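Local coordinates for UDP-N-acetylglucosamine 4,6-dehydratase (Vibrio fischeri, PDB 3PVZ), which binds NAD and probably acts as a lyase of nucleotide-sugar metabolism, removing water from UDP-N-acetylglucosamine, at residues T236-E239 against S240-C244; F325-D328 against K329-L332. All blocks are in the same frame, centred on the assembly; numbering follows the deposited sequence.

Contact 1 of 2, residues T236-E239 against S240-C244; sequences TPQE and SGELC
Gln238 reaches one turn along helix 237-250 to Glu242, from within the capping box (Thr236 with Glu239) that starts this helix in the Rossmann-type domain. In the box, Thr236 OG1 accepts from Glu239 N at 3.1 Å, and Thr236 N returns a bond to Glu239 OE1 at 3.0 Å. Glu239 can fold back this way because its CG lies beside its own backbone N (chi1 -74°). Its carboxylate is also claimed by Arg13, in a salt bridge, and by Leu17 N, which ties the helix start to the N-terminal part of the chain.

Gln238 and Glu242 both extend beyond CG, and NE2 of Gln238 donates to OE2 of Glu242 at 3.2 Å in a nearly straight bond. The carboxylate oxygen lies in the amide plane, but the amide comes to it from above the carboxylate plane, the two flat groups standing almost perpendicular.

Ser240 lies close to the NAD-binding residues Ile47 and Val203. Its OG sits between its own N and carbonyl carbon (chi1 67°), pointing back toward the helix N-terminus. There OG donates to Pro237 O at 2.6 Å, in the carbonyl plane on a lone pair, while Gly241 N bonds the same oxygen at 3.0 Å.

Contact 2 of 2, residues F325-D328 against K329-L332; sequences FFTD and KETL
Glu330 folds back on Thr327 within the loop that leads from strand 306-312 to strand 332-333, and one oxygen of its carboxylate does the work. OE1 of Glu330 accepts from Thr327 OG1 at 2.5 Å and from Thr327 N at 2.7 Å. The two donors come from opposite faces of the carboxylate plane: the hydroxyl nearly in line with the C-O bond, the amide from well above the plane and with a bent N-H...O angle of 131°. A bend at chi2 (129°) turns the Glu330 chain back to this spot, so that it crosses the threonine side chain at about a right angle. Thr327 OG1 also accepts a weak bond, 3.3 Å long, from Lys329 N.

Beside these polar bonds lies an apolar contact. CD2 of Leu332 lies over one face of the Phe326 ring, 3.9 Å from its centroid, a CH-pi contact in which CD1 of the ring is the nearest atom. Phe326 also meets the ring of Phe258 and touches Ile343, so the segment packs on strands 255-259 and 340-344, inward of the edge strand 332-333 that it leads into.

Two donors on one oxygen would be expected to stabilise the ionised form of Glu330 and to restrain rotation of its carboxylate.

The two contacts lie in different settings of one chain, their centres about 22 Å apart and their nearest atoms about 8 Å apart. Contact 1 is buried in the core, within a single helix close to the NAD site, and regular backbone bonding carries most of it, with side chains finishing the helix start. Contact 2 is on the surface, away from the NAD site, in a loop that runs into the edge strand 332-333, where side-chain bonds predominate in place of a repeating backbone pattern. A glutamate accepts from a threonine's backbone N in each, but the threonine hydroxyl accepts from the glutamate's amide in 236-239 and donates to the carboxylate in 325-332. Only in contact 2 does an aromatic ring take part between the two segments.

Contact 1 of 2, residues T236-E239 against S240-C244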
# COMPACT_ATOMS: atom_id res chain seq x y z
N THR A 236 17.36 1.02 13.07
CA THR A 236 15.99 1.14 13.54
C THR A 236 15.15 2.15 12.73
O THR A 236 15.66 3.12 12.12
CB THR A 236 15.93 1.58 15.03
OG1 THR A 236 16.41 2.92 15.14
CG2 THR A 236 16.83 0.66 15.91
N PRO A 237 13.83 1.93 12.74
CA PRO A 237 12.93 2.93 12.19
C PRO A 237 13.26 4.34 12.69
O PRO A 237 13.40 5.23 11.86
CB PRO A 237 11.56 2.47 12.69
CG PRO A 237 11.69 0.99 12.76
CD PRO A 237 13.09 0.78 13.29
N GLN A 238 13.43 4.56 13.99
CA GLN A 238 13.69 5.92 14.47
C GLN A 238 14.94 6.50 13.88
O GLN A 238 15.02 7.69 13.60
CB GLN A 238 13.81 5.97 15.98
CG GLN A 238 14.09 7.38 16.52
CD GLN A 238 13.82 7.46 18.02
OE1 GLN A 238 12.93 6.80 18.52
NE2 GLN A 238 14.60 8.29 18.73
N GLU A 239 15.93 5.64 13.68
CA GLU A 239 17.17 6.08 13.11
C GLU A 239 16.95 6.53 11.68
O GLU A 239 17.54 7.54 11.25
CB GLU A 239 18.19 4.94 13.19
CG GLU A 239 18.68 4.79 14.60
CD GLU A 239 19.65 3.66 14.81
OE1 GLU A 239 19.68 2.70 14.01
OE2 GLU A 239 20.39 3.75 15.82
N SER A 240 16.08 5.82 10.95
CA SER A 240 15.73 6.22 9.56
C SER A 240 15.04 7.57 9.54
O SER A 240 15.31 8.43 8.71
CB SER A 240 14.93 5.15 8.82
OG SER A 240 13.64 4.94 9.33
N GLY A 241 14.18 7.76 10.50
CA GLY A 241 13.46 9.01 10.62
C GLY A 241 14.37 10.14 10.99
O GLY A 241 14.22 11.25 10.48
N GLU A 242 15.34 9.86 11.85
CA GLU A 242 16.27 10.91 12.27
C GLU A 242 17.18 11.36 11.13
O GLU A 242 17.45 12.53 10.99
CB GLU A 242 17.07 10.45 13.48
CG GLU A 242 16.27 10.49 14.76
CD GLU A 242 17.00 9.86 15.97
OE1 GLU A 242 17.89 8.98 15.78
OE2 GLU A 242 16.66 10.22 17.12
N LEU A 243 17.62 10.40 10.33
CA LEU A 243 18.43 10.69 9.18
C LEU A 243 17.67 11.51 8.13
O LEU A 243 18.22 12.46 7.63
CB LEU A 243 18.93 9.38 8.56
CG LEU A 243 19.85 9.47 7.36
CD1 LEU A 243 21.15 10.06 7.77
CD2 LEU A 243 20.12 8.05 6.81
N CYS A 244 16.42 11.13 7.79
CA CYS A 244 15.55 11.98 6.94
C CYS A 244 15.48 13.45 7.40
O CYS A 244 15.61 14.36 6.60
CB CYS A 244 14.12 11.43 6.90
SG CYS A 244 13.98 9.89 5.97

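Contact 2 of 2, residues F325-D328 against K329-L332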
# COMPACT_ATOMS: atom_id res chain seq x y z
N PHE A 325 28.17 2.67 1.04
CA PHE A 325 27.37 3.90 0.86
C PHE A 325 28.02 4.89 -0.10
O PHE A 325 27.37 5.78 -0.66
CB PHE A 325 27.16 4.59 2.21
CG PHE A 325 26.41 3.78 3.20
CD1 PHE A 325 26.96 3.49 4.45
CD2 PHE A 325 25.14 3.30 2.91
CE1 PHE A 325 26.25 2.74 5.38
CE2 PHE A 325 24.44 2.55 3.82
CZ PHE A 325 25.00 2.27 5.07
N PHE A 326 29.32 4.75 -0.29
CA PHE A 326 30.07 5.66 -1.14
C PHE A 326 31.21 4.89 -1.82
O PHE A 326 31.90 4.09 -1.18
CB PHE A 326 30.61 6.84 -0.31
CG PHE A 326 31.43 6.43 0.87
CD1 PHE A 326 32.83 6.44 0.80
CD2 PHE A 326 30.82 5.98 2.03
CE1 PHE A 326 33.60 6.05 1.89
CE2 PHE A 326 31.58 5.58 3.12
CZ PHE A 326 32.98 5.61 3.05
N THR A 327 31.37 5.10 -3.13
CA THR A 327 32.52 4.58 -3.86
C THR A 327 33.71 5.50 -3.56
O THR A 327 33.61 6.41 -2.70
CB THR A 327 32.29 4.52 -5.40
OG1 THR A 327 32.55 5.80 -5.99
CG2 THR A 327 30.86 4.06 -5.75
N ASP A 328 34.80 5.28 -4.28
CA ASP A 328 36.05 5.99 -4.03
C ASP A 328 36.16 7.28 -4.83
O ASP A 328 36.91 8.16 -4.45
CB ASP A 328 37.26 5.09 -4.33
CG ASP A 328 38.55 5.60 -3.67
OD1 ASP A 328 38.47 6.22 -2.58
OD2 ASP A 328 39.65 5.38 -4.25
N LYS A 329 35.43 7.41 -5.94
CA LYS A 329 35.45 8.70 -6.66
C LYS A 329 34.28 9.63 -6.26
O LYS A 329 33.84 10.45 -7.08
CB LYS A 329 35.53 8.53 -8.19
CG LYS A 329 35.82 9.88 -8.92
CD LYS A 329 36.95 9.84 -9.95
CE LYS A 329 37.58 11.25 -10.10
NZ LYS A 329 38.39 11.45 -11.36
N GLU A 330 33.82 9.52 -5.01
CA GLU A 330 32.84 10.46 -4.48
C GLU A 330 33.48 11.49 -3.56
O GLU A 330 34.37 11.15 -2.76
CB GLU A 330 31.72 9.72 -3.75
CG GLU A 330 30.46 9.52 -4.61
CD GLU A 330 29.97 8.10 -4.64
OE1 GLU A 330 30.83 7.19 -4.73
OE2 GLU A 330 28.73 7.88 -4.58
N THR A 331 33.05 12.75 -3.70
CA THR A 331 33.44 13.82 -2.79
C THR A 331 32.60 13.73 -1.51
O THR A 331 31.37 13.79 -1.57
CB THR A 331 33.24 15.20 -3.42
OG1 THR A 331 33.97 15.30 -4.63
CG2 THR A 331 33.71 16.28 -2.46
N LEU A 332 33.28 13.59 -0.38
CA LEU A 332 32.65 13.41 0.90
C LEU A 332 32.86 14.62 1.80
O LEU A 332 33.83 15.34 1.67
CB LEU A 332 33.23 12.19 1.59
CG LEU A 332 32.96 10.81 0.98
CD1 LEU A 332 33.63 10.69 -0.37
CD2 LEU A 332 33.48 9.68 1.90